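PDB 2Q01: uronate isomerase from Caulobacter crescentus, which catalyses the reversible isomerisation of D-glucuronate to D-fructuronate and of D-galacturonate to D-tagaturonate in bacterial uronate metabolism. Local coordinates for residues M306-G311 with D340-L345; L7-D12 with P114-L119; P36-H41 with Y470-R475. One frame throughout, in Å; residues are numbered along the deposited sequence.

Contact 1 (M306-G311 with D340-L345); sequences MQIHPG and DALKPL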
ATOM      1  N   MET B 306      20.593   7.746  16.476  1.00 37.62           N
ATOM      2  CA  MET B 306      20.381   6.323  16.322  1.00 33.17           C
ATOM      3  C   MET B 306      19.524   6.005  15.103  1.00 30.63           C
ATOM      4  O   MET B 306      18.349   6.346  15.063  1.00 40.31           O
ATOM      5  CB  MET B 306      19.722   5.809  17.592  1.00 32.80           C
ATOM      6  CG  MET B 306      19.844   4.347  17.829  1.00 49.61           C
ATOM      7  SD  MET B 306      19.162   4.021  19.452  1.00 50.20           S
ATOM      8  CE  MET B 306      18.028   2.723  19.006  1.00 19.35           C
ATOM      9  N   GLN B 307      20.109   5.342  14.112  1.00 31.07           N
ATOM     10  CA  GLN B 307      19.345   4.921  12.936  1.00 26.78           C
ATOM     11  C   GLN B 307      18.903   3.465  13.029  1.00 29.71           C
ATOM     12  O   GLN B 307      19.727   2.564  13.173  1.00 43.82           O
ATOM     13  CB  GLN B 307      20.153   5.117  11.655  1.00 33.56           C
ATOM     14  CG  GLN B 307      20.756   6.492  11.483  1.00 28.56           C
ATOM     15  CD  GLN B 307      21.678   6.560  10.283  1.00 47.63           C
ATOM     16  OE1 GLN B 307      22.886   6.353  10.402  1.00 47.72           O
ATOM     17  NE2 GLN B 307      21.110   6.832   9.112  1.00 49.76           N
ATOM     18  N   ILE B 308      17.600   3.232  12.927  1.00 33.45           N
ATOM     19  CA  ILE B 308      17.084   1.873  12.867  1.00 32.07           C
ATOM     20  C   ILE B 308      16.676   1.509  11.434  1.00 39.48           C
ATOM     21  O   ILE B 308      15.791   2.136  10.842  1.00 39.71           O
ATOM     22  CB  ILE B 308      15.938   1.645  13.885  1.00 41.98           C
ATOM     23  CG1 ILE B 308      16.412   2.008  15.300  1.00 28.23           C
ATOM     24  CG2 ILE B 308      15.444   0.191  13.832  1.00 42.85           C
ATOM     25  CD1 ILE B 308      15.299   2.125  16.322  1.00 53.47           C
ATOM     26  N   HIS B 309      17.358   0.497  10.896  1.00 39.62           N
ATOM     27  CA  HIS B 309      17.121  -0.061   9.563  1.00 39.02           C
ATOM     28  C   HIS B 309      16.570  -1.494   9.655  1.00 41.88           C
ATOM     29  O   HIS B 309      17.309  -2.451   9.402  1.00 41.32           O
ATOM     30  CB  HIS B 309      18.444  -0.124   8.797  1.00 41.58           C
ATOM     31  CG  HIS B 309      18.860   1.169   8.174  1.00 46.60           C
ATOM     32  ND1 HIS B 309      19.800   1.999   8.744  1.00 50.06           N
ATOM     33  CD2 HIS B 309      18.486   1.764   7.017  1.00 52.83           C
ATOM     34  CE1 HIS B 309      19.979   3.056   7.972  1.00 45.06           C
ATOM     35  NE2 HIS B 309      19.193   2.938   6.916  1.00 48.18           N
ATOM     36  N   PRO B 310      15.283  -1.664  10.012  1.00 38.86           N
ATOM     37  CA  PRO B 310      14.836  -3.035  10.204  1.00 41.92           C
ATOM     38  C   PRO B 310      14.142  -3.675   8.994  1.00 42.25           C
ATOM     39  O   PRO B 310      13.768  -2.982   8.040  1.00 45.69           O
ATOM     40  CB  PRO B 310      13.835  -2.895  11.350  1.00 30.29           C
ATOM     41  CG  PRO B 310      13.244  -1.509  11.155  1.00 30.71           C
ATOM     42  CD  PRO B 310      14.195  -0.710  10.296  1.00 41.27           C
ATOM     43  N   GLY B 311      13.988  -4.998   9.047  1.00 32.96           N
ATOM     44  CA  GLY B 311      13.030  -5.698   8.200  1.00 40.95           C
ATOM     45  C   GLY B 311      13.577  -6.375   6.967  1.00 45.38           C
ATOM     46  O   GLY B 311      12.833  -6.631   6.016  1.00 49.50           O
ATOM     47  N   ASP B 340       3.692  -1.661  18.185  1.00 47.69           N
ATOM     48  CA  ASP B 340       3.906  -2.475  19.378  1.00 45.74           C
ATOM     49  C   ASP B 340       5.393  -2.620  19.638  1.00 46.25           C
ATOM     50  O   ASP B 340       5.831  -2.641  20.791  1.00 52.57           O
ATOM     51  CB  ASP B 340       3.275  -3.861  19.214  1.00 52.15           C
ATOM     52  CG  ASP B 340       1.760  -3.850  19.378  1.00 63.69           C
ATOM     53  OD1 ASP B 340       1.115  -4.836  18.961  1.00 64.64           O
ATOM     54  OD2 ASP B 340       1.207  -2.865  19.916  1.00 76.58           O
ATOM     55  N   ALA B 341       6.158  -2.699  18.551  1.00 41.83           N
ATOM     56  CA  ALA B 341       7.588  -2.978  18.595  1.00 39.26           C
ATOM     57  C   ALA B 341       8.396  -1.924  19.345  1.00 34.56           C
ATOM     58  O   ALA B 341       9.169  -2.260  20.241  1.00 51.12           O
ATOM     59  CB  ALA B 341       8.130  -3.166  17.177  1.00 30.74           C
ATOM     60  N   LEU B 342       8.199  -0.656  18.990  1.00 35.43           N
ATOM     61  CA  LEU B 342       8.972   0.458  19.557  1.00 33.61           C
ATOM     62  C   LEU B 342       8.449   0.952  20.900  1.00 37.45           C
ATOM     63  O   LEU B 342       9.101   1.772  21.555  1.00 46.01           O
ATOM     64  CB  LEU B 342       9.029   1.633  18.573  1.00 42.80           C
ATOM     65  CG  LEU B 342       9.707   1.457  17.213  1.00 26.03           C
ATOM     66  CD1 LEU B 342       9.322   2.610  16.317  1.00 43.81           C
ATOM     67  CD2 LEU B 342      11.208   1.386  17.368  1.00 28.61           C
ATOM     68  N   LYS B 343       7.286   0.448  21.304  1.00 37.52           N
ATOM     69  CA  LYS B 343       6.620   0.878  22.539  1.00 42.87           C
ATOM     70  C   LYS B 343       7.430   0.798  23.859  1.00 44.35           C
ATOM     71  O   LYS B 343       7.401   1.765  24.619  1.00 55.95           O
ATOM     72  CB  LYS B 343       5.233   0.228  22.691  1.00 36.71           C
ATOM     73  CG  LYS B 343       4.295   1.080  23.504  1.00 25.39           C
ATOM     74  CD  LYS B 343       2.968   0.419  23.767  1.00 39.92           C
ATOM     75  CE  LYS B 343       2.180   1.248  24.779  1.00 31.43           C
ATOM     76  NZ  LYS B 343       0.850   0.640  25.037  1.00 33.47           N
ATOM     77  N   PRO B 344       8.130  -0.336  24.145  1.00 43.60           N
ATOM     78  CA  PRO B 344       8.974  -0.393  25.361  1.00 42.48           C
ATOM     79  C   PRO B 344      10.081   0.668  25.489  1.00 43.69           C
ATOM     80  O   PRO B 344      10.352   1.136  26.603  1.00 37.37           O
ATOM     81  CB  PRO B 344       9.598  -1.788  25.283  1.00 33.27           C
ATOM     82  CG  PRO B 344       8.631  -2.576  24.498  1.00 44.23           C
ATOM     83  CD  PRO B 344       8.160  -1.635  23.441  1.00 42.15           C
ATOM     84  N   LEU B 345      10.709   1.029  24.371  1.00 43.61           N
ATOM     85  CA  LEU B 345      11.736   2.073  24.351  1.00 37.91           C
ATOM     86  C   LEU B 345      11.118   3.461  24.468  1.00 40.59           C
ATOM     87  O   LEU B 345      11.671   4.338  25.138  1.00 50.14           O
ATOM     88  CB  LEU B 345      12.591   1.969  23.078  1.00 42.60           C
ATOM     89  CG  LEU B 345      13.638   3.032  22.706  1.00 31.14           C
ATOM     90  CD1 LEU B 345      14.623   3.328  23.839  1.00 46.38           C
ATOM     91  CD2 LEU B 345      14.394   2.630  21.446  1.00 30.21           C
TER

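Contact 2 (L7-D12 with P114-L119); sequences LSFHED and PSWVWL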
ATOM      1  N   LEU B   7      23.426   8.908 -26.543  1.00 49.42           N
ATOM      2  CA  LEU B   7      23.083   9.033 -25.133  1.00 50.28           C
ATOM      3  C   LEU B   7      22.438  10.399 -24.942  1.00 56.14           C
ATOM      4  O   LEU B   7      23.123  11.421 -24.879  1.00 56.22           O
ATOM      5  CB  LEU B   7      24.319   8.896 -24.235  1.00 51.49           C
ATOM      6  CG  LEU B   7      24.220   8.210 -22.859  1.00 43.67           C
ATOM      7  CD1 LEU B   7      25.584   8.173 -22.191  1.00 42.77           C
ATOM      8  CD2 LEU B   7      23.206   8.837 -21.916  1.00 52.21           C
ATOM      9  N   SER B   8      21.113  10.402 -24.866  1.00 63.63           N
ATOM     10  CA  SER B   8      20.347  11.614 -24.635  1.00 66.97           C
ATOM     11  C   SER B   8      19.949  11.690 -23.162  1.00 67.71           C
ATOM     12  O   SER B   8      19.030  10.994 -22.716  1.00 76.07           O
ATOM     13  CB  SER B   8      19.112  11.637 -25.541  1.00 68.53           C
ATOM     14  OG  SER B   8      18.340  12.805 -25.327  1.00 85.81           O
ATOM     15  N   PHE B   9      20.661  12.521 -22.407  1.00 58.20           N
ATOM     16  CA  PHE B   9      20.355  12.714 -20.993  1.00 50.98           C
ATOM     17  C   PHE B   9      19.796  14.116 -20.763  1.00 50.44           C
ATOM     18  O   PHE B   9      20.554  15.093 -20.658  1.00 46.17           O
ATOM     19  CB  PHE B   9      21.588  12.449 -20.127  1.00 41.99           C
ATOM     20  CG  PHE B   9      21.263  11.857 -18.781  1.00 55.11           C
ATOM     21  CD1 PHE B   9      20.463  10.713 -18.679  1.00 48.41           C
ATOM     22  CD2 PHE B   9      21.763  12.429 -17.619  1.00 57.22           C
ATOM     23  CE1 PHE B   9      20.157  10.160 -17.446  1.00 48.10           C
ATOM     24  CE2 PHE B   9      21.467  11.880 -16.378  1.00 56.20           C
ATOM     25  CZ  PHE B   9      20.664  10.740 -16.291  1.00 55.08           C
ATOM     26  N   HIS B  10      18.466  14.186 -20.681  1.00 37.76           N
ATOM     27  CA  HIS B  10      17.708  15.439 -20.753  1.00 41.16           C
ATOM     28  C   HIS B  10      17.806  16.278 -19.484  1.00 42.13           C
ATOM     29  O   HIS B  10      17.930  15.737 -18.389  1.00 50.53           O
ATOM     30  CB  HIS B  10      16.246  15.127 -21.058  1.00 36.92           C
ATOM     31  CG  HIS B  10      15.491  16.264 -21.678  1.00 54.68           C
ATOM     32  ND1 HIS B  10      14.836  17.219 -20.932  1.00 57.14           N
ATOM     33  CD2 HIS B  10      15.261  16.578 -22.975  1.00 54.04           C
ATOM     34  CE1 HIS B  10      14.244  18.080 -21.741  1.00 57.90           C
ATOM     35  NE2 HIS B  10      14.486  17.712 -22.986  1.00 65.24           N
ATOM     36  N   GLU B  11      17.740  17.598 -19.647  1.00 53.16           N
ATOM     37  CA  GLU B  11      17.849  18.553 -18.537  1.00 52.83           C
ATOM     38  C   GLU B  11      16.656  18.484 -17.596  1.00 49.74           C
ATOM     39  O   GLU B  11      16.781  18.794 -16.415  1.00 42.78           O
ATOM     40  CB  GLU B  11      17.935  19.989 -19.057  1.00 56.91           C
ATOM     41  CG  GLU B  11      19.064  20.295 -20.025  1.00 84.68           C
ATOM     42  CD  GLU B  11      19.000  21.726 -20.548  1.00 97.42           C
ATOM     43  OE1 GLU B  11      20.000  22.194 -21.131  1.00 91.58           O
ATOM     44  OE2 GLU B  11      17.949  22.385 -20.374  1.00 98.50           O
ATOM     45  N   ASP B  12      15.501  18.105 -18.140  1.00 48.30           N
ATOM     46  CA  ASP B  12      14.236  18.119 -17.410  1.00 43.34           C
ATOM     47  C   ASP B  12      13.789  16.731 -16.974  1.00 36.13           C
ATOM     48  O   ASP B  12      12.597  16.492 -16.802  1.00 50.63           O
ATOM     49  CB  ASP B  12      13.141  18.755 -18.268  1.00 49.08           C
ATOM     50  CG  ASP B  12      13.298  20.254 -18.413  1.00 55.43           C
ATOM     51  OD1 ASP B  12      12.869  20.779 -19.460  1.00 52.69           O
ATOM     52  OD2 ASP B  12      13.837  20.909 -17.490  1.00 53.25           O
ATOM     53  N   PRO B 114      15.705   2.581 -11.673  1.00 44.70           N
ATOM     54  CA  PRO B 114      16.529   3.737 -11.292  1.00 41.42           C
ATOM     55  C   PRO B 114      18.016   3.633 -11.671  1.00 43.30           C
ATOM     56  O   PRO B 114      18.697   4.656 -11.750  1.00 46.76           O
ATOM     57  CB  PRO B 114      16.359   3.802  -9.769  1.00 39.73           C
ATOM     58  CG  PRO B 114      15.971   2.433  -9.371  1.00 41.22           C
ATOM     59  CD  PRO B 114      15.136   1.911 -10.488  1.00 40.53           C
ATOM     60  N   SER B 115      18.497   2.414 -11.914  1.00 50.29           N
ATOM     61  CA  SER B 115      19.874   2.174 -12.352  1.00 45.78           C
ATOM     62  C   SER B 115      20.138   2.677 -13.769  1.00 47.47           C
ATOM     63  O   SER B 115      21.281   2.946 -14.125  1.00 50.85           O
ATOM     64  CB  SER B 115      20.205   0.686 -12.273  1.00 48.21           C
ATOM     65  OG  SER B 115      20.433   0.288 -10.934  1.00 45.61           O
ATOM     66  N   TRP B 116      19.079   2.777 -14.572  1.00 41.11           N
ATOM     67  CA  TRP B 116      19.143   3.402 -15.884  1.00 39.31           C
ATOM     68  C   TRP B 116      19.498   4.871 -15.703  1.00 41.43           C
ATOM     69  O   TRP B 116      20.366   5.394 -16.397  1.00 53.52           O
ATOM     70  CB  TRP B 116      17.792   3.274 -16.590  1.00 44.51           C
ATOM     71  CG  TRP B 116      17.762   3.717 -18.026  1.00 44.81           C
ATOM     72  CD1 TRP B 116      17.890   2.923 -19.126  1.00 36.41           C
ATOM     73  CD2 TRP B 116      17.564   5.053 -18.517  1.00 45.56           C
ATOM     74  NE1 TRP B 116      17.794   3.673 -20.270  1.00 41.03           N
ATOM     75  CE2 TRP B 116      17.595   4.985 -19.928  1.00 44.15           C
ATOM     76  CE3 TRP B 116      17.366   6.300 -17.902  1.00 36.77           C
ATOM     77  CZ2 TRP B 116      17.435   6.117 -20.740  1.00 43.18           C
ATOM     78  CZ3 TRP B 116      17.206   7.424 -18.707  1.00 44.88           C
ATOM     79  CH2 TRP B 116      17.242   7.323 -20.115  1.00 39.23           C
ATOM     80  N   VAL B 117      18.825   5.520 -14.757  1.00 39.49           N
ATOM     81  CA  VAL B 117      19.055   6.926 -14.449  1.00 33.93           C
ATOM     82  C   VAL B 117      20.458   7.164 -13.867  1.00 37.87           C
ATOM     83  O   VAL B 117      21.163   8.064 -14.327  1.00 46.35           O
ATOM     84  CB  VAL B 117      17.946   7.499 -13.512  1.00 38.51           C
ATOM     85  CG1 VAL B 117      18.240   8.933 -13.132  1.00 28.14           C
ATOM     86  CG2 VAL B 117      16.568   7.419 -14.175  1.00 28.81           C
ATOM     87  N   TRP B 118      20.870   6.344 -12.895  1.00 38.50           N
ATOM     88  CA  TRP B 118      22.158   6.545 -12.209  1.00 39.45           C
ATOM     89  C   TRP B 118      23.365   6.279 -13.098  1.00 37.84           C
ATOM     90  O   TRP B 118      24.304   7.066 -13.105  1.00 42.29           O
ATOM     91  CB  TRP B 118      22.283   5.694 -10.940  1.00 45.18           C
ATOM     92  CG  TRP B 118      21.212   5.898  -9.913  1.00 50.15           C
ATOM     93  CD1 TRP B 118      20.615   7.078  -9.558  1.00 42.17           C
ATOM     94  CD2 TRP B 118      20.632   4.888  -9.079  1.00 57.30           C
ATOM     95  NE1 TRP B 118      19.686   6.860  -8.568  1.00 44.90           N
ATOM     96  CE2 TRP B 118      19.675   5.526  -8.254  1.00 57.02           C
ATOM     97  CE3 TRP B 118      20.819   3.502  -8.957  1.00 49.27           C
ATOM     98  CZ2 TRP B 118      18.907   4.825  -7.316  1.00 59.26           C
ATOM     99  CZ3 TRP B 118      20.055   2.804  -8.026  1.00 56.93           C
ATOM    100  CH2 TRP B 118      19.108   3.468  -7.219  1.00 54.93           C
ATOM    101  N   LEU B 119      23.337   5.173 -13.838  1.00 44.62           N
ATOM    102  CA  LEU B 119      24.452   4.797 -14.701  1.00 39.22           C
ATOM    103  C   LEU B 119      24.610   5.703 -15.907  1.00 44.67           C
ATOM    104  O   LEU B 119      25.736   6.001 -16.301  1.00 49.77           O
ATOM    105  CB  LEU B 119      24.336   3.345 -15.163  1.00 50.21           C
ATOM    106  CG  LEU B 119      24.819   2.241 -14.225  1.00 46.79           C
ATOM    107  CD1 LEU B 119      24.473   0.906 -14.838  1.00 54.40           C
ATOM    108  CD2 LEU B 119      26.315   2.345 -13.976  1.00 41.92           C
TER

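Contact 3 (P36-H41 with Y470-R475); sequences PIISPH and YKLDQR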
ATOM      1  N   PRO B  36      26.388  21.629  -1.991  1.00 41.97           N
ATOM      2  CA  PRO B  36      27.250  20.491  -1.668  1.00 41.95           C
ATOM      3  C   PRO B  36      26.461  19.250  -1.269  1.00 40.01           C
ATOM      4  O   PRO B  36      25.354  19.358  -0.735  1.00 41.15           O
ATOM      5  CB  PRO B  36      28.078  20.999  -0.476  1.00 40.67           C
ATOM      6  CG  PRO B  36      28.013  22.497  -0.575  1.00 32.91           C
ATOM      7  CD  PRO B  36      26.633  22.766  -1.083  1.00 40.18           C
ATOM      8  N   ILE B  37      27.028  18.084  -1.555  1.00 37.51           N
ATOM      9  CA  ILE B  37      26.419  16.811  -1.193  1.00 36.95           C
ATOM     10  C   ILE B  37      26.711  16.465   0.275  1.00 32.35           C
ATOM     11  O   ILE B  37      27.866  16.428   0.706  1.00 40.94           O
ATOM     12  CB  ILE B  37      26.899  15.685  -2.141  1.00 32.41           C
ATOM     13  CG1 ILE B  37      26.309  15.886  -3.541  1.00 38.01           C
ATOM     14  CG2 ILE B  37      26.527  14.306  -1.600  1.00 38.59           C
ATOM     15  CD1 ILE B  37      27.017  15.101  -4.626  1.00 36.84           C
ATOM     16  N   ILE B  38      25.652  16.245   1.043  1.00 43.65           N
ATOM     17  CA  ILE B  38      25.783  15.729   2.403  1.00 48.75           C
ATOM     18  C   ILE B  38      25.284  14.294   2.419  1.00 49.24           C
ATOM     19  O   ILE B  38      24.106  14.021   2.141  1.00 44.00           O
ATOM     20  CB  ILE B  38      25.022  16.584   3.427  1.00 47.02           C
ATOM     21  CG1 ILE B  38      25.593  18.000   3.446  1.00 45.37           C
ATOM     22  CG2 ILE B  38      25.101  15.961   4.820  1.00 53.46           C
ATOM     23  CD1 ILE B  38      24.628  19.006   3.977  1.00 70.61           C
ATOM     24  N   SER B  39      26.200  13.387   2.736  1.00 44.11           N
ATOM     25  CA  SER B  39      25.950  11.961   2.634  1.00 41.39           C
ATOM     26  C   SER B  39      26.169  11.267   3.991  1.00 38.71           C
ATOM     27  O   SER B  39      27.214  10.655   4.222  1.00 44.70           O
ATOM     28  CB  SER B  39      26.843  11.370   1.541  1.00 40.18           C
ATOM     29  OG  SER B  39      26.569  10.001   1.344  1.00 34.29           O
ATOM     30  N   PRO B  40      25.160  11.336   4.883  1.00 45.79           N
ATOM     31  CA  PRO B  40      25.358  10.997   6.290  1.00 40.08           C
ATOM     32  C   PRO B  40      25.241   9.501   6.630  1.00 45.28           C
ATOM     33  O   PRO B  40      25.487   9.118   7.775  1.00 38.40           O
ATOM     34  CB  PRO B  40      24.267  11.804   6.986  1.00 50.04           C
ATOM     35  CG  PRO B  40      23.179  11.953   5.961  1.00 48.37           C
ATOM     36  CD  PRO B  40      23.762  11.716   4.603  1.00 40.22           C
ATOM     37  N   HIS B  41      24.885   8.672   5.648  1.00 43.85           N
ATOM     38  CA  HIS B  41      24.901   7.221   5.809  1.00 40.32           C
ATOM     39  C   HIS B  41      25.239   6.515   4.502  1.00 45.42           C
ATOM     40  O   HIS B  41      24.530   6.668   3.501  1.00 42.74           O
ATOM     41  CB  HIS B  41      23.562   6.708   6.350  1.00 50.05           C
ATOM     42  CG  HIS B  41      23.551   5.234   6.623  1.00 60.43           C
ATOM     43  ND1 HIS B  41      22.816   4.342   5.871  1.00 61.00           N
ATOM     44  CD2 HIS B  41      24.201   4.494   7.553  1.00 59.39           C
ATOM     45  CE1 HIS B  41      23.003   3.120   6.336  1.00 65.94           C
ATOM     46  NE2 HIS B  41      23.841   3.184   7.355  1.00 70.10           N
ATOM     47  N   TYR B 470      21.663  15.093  11.723  1.00 42.73           N
ATOM     48  CA  TYR B 470      22.875  14.311  11.944  1.00 29.81           C
ATOM     49  C   TYR B 470      23.955  15.089  12.689  1.00 40.54           C
ATOM     50  O   TYR B 470      25.113  14.694  12.671  1.00 40.85           O
ATOM     51  CB  TYR B 470      23.422  13.788  10.616  1.00 28.52           C
ATOM     52  CG  TYR B 470      22.595  12.669  10.050  1.00 29.78           C
ATOM     53  CD1 TYR B 470      21.543  12.926   9.176  1.00 20.81           C
ATOM     54  CD2 TYR B 470      22.853  11.346  10.403  1.00 29.63           C
ATOM     55  CE1 TYR B 470      20.769  11.887   8.674  1.00 15.70           C
ATOM     56  CE2 TYR B 470      22.090  10.307   9.903  1.00 32.86           C
ATOM     57  CZ  TYR B 470      21.051  10.585   9.038  1.00 21.83           C
ATOM     58  OH  TYR B 470      20.302   9.552   8.540  1.00 39.29           O
ATOM     59  N   LYS B 471      23.561  16.194  13.325  1.00 42.54           N
ATOM     60  CA  LYS B 471      24.438  17.018  14.174  1.00 40.59           C
ATOM     61  C   LYS B 471      25.775  17.379  13.502  1.00 45.48           C
ATOM     62  O   LYS B 471      26.846  17.312  14.112  1.00 49.09           O
ATOM     63  CB  LYS B 471      24.634  16.359  15.550  1.00 38.36           C
ATOM     64  CG  LYS B 471      23.330  16.101  16.320  1.00 35.36           C
ATOM     65  CD  LYS B 471      23.586  15.297  17.589  1.00 50.47           C
ATOM     66  CE  LYS B 471      22.306  15.093  18.391  1.00 67.58           C
ATOM     67  NZ  LYS B 471      22.563  14.466  19.729  1.00 56.15           N
ATOM     68  N   LEU B 472      25.678  17.763  12.232  1.00 47.70           N
ATOM     69  CA  LEU B 472      26.828  18.050  11.383  1.00 50.45           C
ATOM     70  C   LEU B 472      27.207  19.533  11.367  1.00 59.89           C
ATOM     71  O   LEU B 472      28.042  19.960  10.561  1.00 62.61           O
ATOM     72  CB  LEU B 472      26.533  17.563   9.960  1.00 46.08           C
ATOM     73  CG  LEU B 472      27.149  16.272   9.414  1.00 38.51           C
ATOM     74  CD1 LEU B 472      27.511  15.287  10.494  1.00 34.89           C
ATOM     75  CD2 LEU B 472      26.190  15.637   8.438  1.00 37.27           C
ATOM     76  N   ASP B 473      26.609  20.302  12.277  1.00 69.53           N
ATOM     77  CA  ASP B 473      26.781  21.753  12.330  1.00 79.87           C
ATOM     78  C   ASP B 473      28.134  22.212  12.882  1.00 82.97           C
ATOM     79  O   ASP B 473      28.541  23.353  12.655  1.00 87.24           O
ATOM     80  CB  ASP B 473      25.631  22.399  13.109  1.00 88.39           C
ATOM     81  CG  ASP B 473      24.327  22.425  12.318  1.00101.80           C
ATOM     82  OD1 ASP B 473      23.249  22.304  12.943  1.00110.00           O
ATOM     83  OD2 ASP B 473      24.374  22.567  11.075  1.00100.37           O
ATOM     84  N   GLN B 474      28.822  21.330  13.603  1.00 85.27           N
ATOM     85  CA  GLN B 474      30.188  21.603  14.039  1.00 86.92           C
ATOM     86  C   GLN B 474      31.169  20.823  13.177  1.00 83.68           C
ATOM     87  O   GLN B 474      31.353  19.620  13.373  1.00 89.82           O
ATOM     88  CB  GLN B 474      30.405  21.245  15.518  1.00 92.29           C
ATOM     89  CG  GLN B 474      29.522  21.986  16.515  1.00108.94           C
ATOM     90  CD  GLN B 474      28.456  21.093  17.131  1.00122.72           C
ATOM     91  OE1 GLN B 474      28.550  20.721  18.301  1.00124.12           O
ATOM     92  NE2 GLN B 474      27.442  20.738  16.345  1.00125.16           N
ATOM     93  N   ARG B 475      31.778  21.506  12.207  1.00 76.82           N
ATOM     94  CA  ARG B 475      32.885  20.935  11.448  1.00 72.08           C
ATOM     95  C   ARG B 475      34.095  20.829  12.364  1.00 73.32           C
ATOM     96  O   ARG B 475      34.373  21.755  13.133  1.00 74.02           O
ATOM     97  CB  ARG B 475      33.255  21.807  10.240  1.00 74.81           C
ATOM     98  CG  ARG B 475      32.290  21.749   9.070  1.00 65.11           C
ATOM     99  CD  ARG B 475      32.472  20.502   8.227  1.00 62.40           C
ATOM    100  NE  ARG B 475      33.473  20.664   7.174  1.00 39.47           N
ATOM    101  CZ  ARG B 475      33.448  19.996   6.021  1.00 44.59           C
ATOM    102  NH1 ARG B 475      34.388  20.188   5.101  1.00 34.76           N
ATOM    103  NH2 ARG B 475      32.471  19.137   5.780  1.00 35.48           N
TER

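Contact 1 (M306-G311 with D340-L345)
Ile308 and Leu342 meet methyl to methyl, CD1 of the isoleucine lying 4.3 Å from CD2 of the leucine, and a second pair repeats the pattern one step along: Met306 CE stands 4.4 Å from Leu345 CD2. No hydrogen bond joins the two segments; these four buried side chains, all leaving their backbones toward the opposite segment, make the whole contact by their ends. The spacing follows from periodicity, since every second residue of a strand faces the same way while Leu342 and Leu345 are three apart, close to one helical turn. The backbones remain well separated, with 10.6 Å between the CA atoms of Ile308 and Leu342, and Met306 spans its gap by extension: CG lies opposite the backbone N (chi1 -160°) and SD opposite CA (chi2 174°), which carries the terminal methyl out toward the helix. The light touch means that further residues must complete the packing. Ala296 of helix 281-302 touches both Met306 and Leu345, whereas Ile357 of strand 357-359 touches Ile308 and Leu345, and Leu359 touches Ile308 and Leu342. Around the start of the helix, Thr259 OG1 is hydrogen-bonded to both Ala341 O and Leu345 N. Strand against outer helix is the basic layer of a TIM barrel, the fold class to which this isomerase belongs. Here strand 305-308 runs parallel between strands 249-252 and 357-359, and helix 343-349 packs outside it, next to helix 281-302.

Contact 2 (L7-D12 with P114-L119)
Phe9 reaches helix 114-126 with the far end of its ring, laying CE1 4.2 Å from CZ3 of Trp116 and CZ 3.4 Å from the carbonyl O of Val117. Its side chain has the largest buried area here, and its chi1 of -147° swings the ring from an irregular N-terminal segment onto the helix surface. The two aromatic residues do not stack: Trp116 CZ3 sits at the edge of the phenyl ring, near its plane. Trp116 offers CZ3 of its six-membered ring, met obliquely, while its NE1 turns to another partner and is hydrogen-bonded to Glu453 OE1 of the third subunit. One indole thus serves both the N-terminal segment and the subunit interface. Val117, next along the helix, adds a looser apolar touch, its CG1 4.4 Å from Phe9 CZ, and brings CG2 in plane to the edge of the neighbouring indole. No hydrogen bond crosses between the segments. Just beyond Phe9 a local bond forms, Asp12 N donating to His10 ND1 over 3.0 Å, and the imidazole stacks with His447 of the third subunit. The phenyl ring also lies against Asn120, His121 and Ser124 farther along the same helix. Segment 7-12 passes helix 114-126, touching it through Leu7 and Phe9, and leads on to helix 19-30; on the side of Val117 and Trp118, helix 114-126 packs against Val431 of helix 425-445.

Contact 3 (P36-H41 with Y470-R475)
Pro40 sets the CB-CG side of its ring over one face of Tyr470, joining a strand of the TIM-barrel core to a Schellman motif, the turn with which helix 451-469 ends. This pair is the tight part of the contact. Pro40 CB stands 3.5 Å from the ring centroid and only 9° off the ring normal, a well-centred CH-pi interaction, and CG comes within 3.6 Å of Tyr470 CE1. The tyrosine ring is set there by its first torsion (chi1 -73°), which places CG opposite the carbonyl carbon and beside the backbone N. With an alanine in place of Tyr470 the aromatic face is gone, and the Pro40 ring would probably lose its CH-pi partner, with a gap opened against the turn. Lys471, with its positive phi, is the C-prime residue of the motif, and the turn it makes brings Leu472 round to the strand, also against Thr248 and Thr167. There the fit is narrower, a single pair of methyls between side chains that slide past each other in opposite directions. Farther on the segment moves away: Asp473 and Gln474 are exposed and poorly ordered, and take no part. Arg475 returns to the protein, where its NH2 is hydrogen-bonded to Glu166 O beside strand 37-39. At the closest point of the apolar pair, Ile38 CG2, opposite its backbone N, is 3.8 Å from Leu472 CD2.

How the contacts relate
From the N terminus, contact 2 opens first, at 7-12, and before it closes at 114-119 the chain passes through 36-41, where contact 3 begins; the two therefore cross. Contact 3 closes only at 470-475, after more than 400 residues, and within its span contact 1 makes a short loop from 306-311 to 340-345. Contact 1 joins a barrel strand to its outer helix, contact 3 brings the last part of the chain back to the strand 37-39, and contact 2 fastens the N-terminal segment to a helix. Contacts 1 and 3 touch, Gln307 NE2 lying 2.9 Å from Tyr470 OH and His309 stacking with His41, whereas contact 2 touches neither.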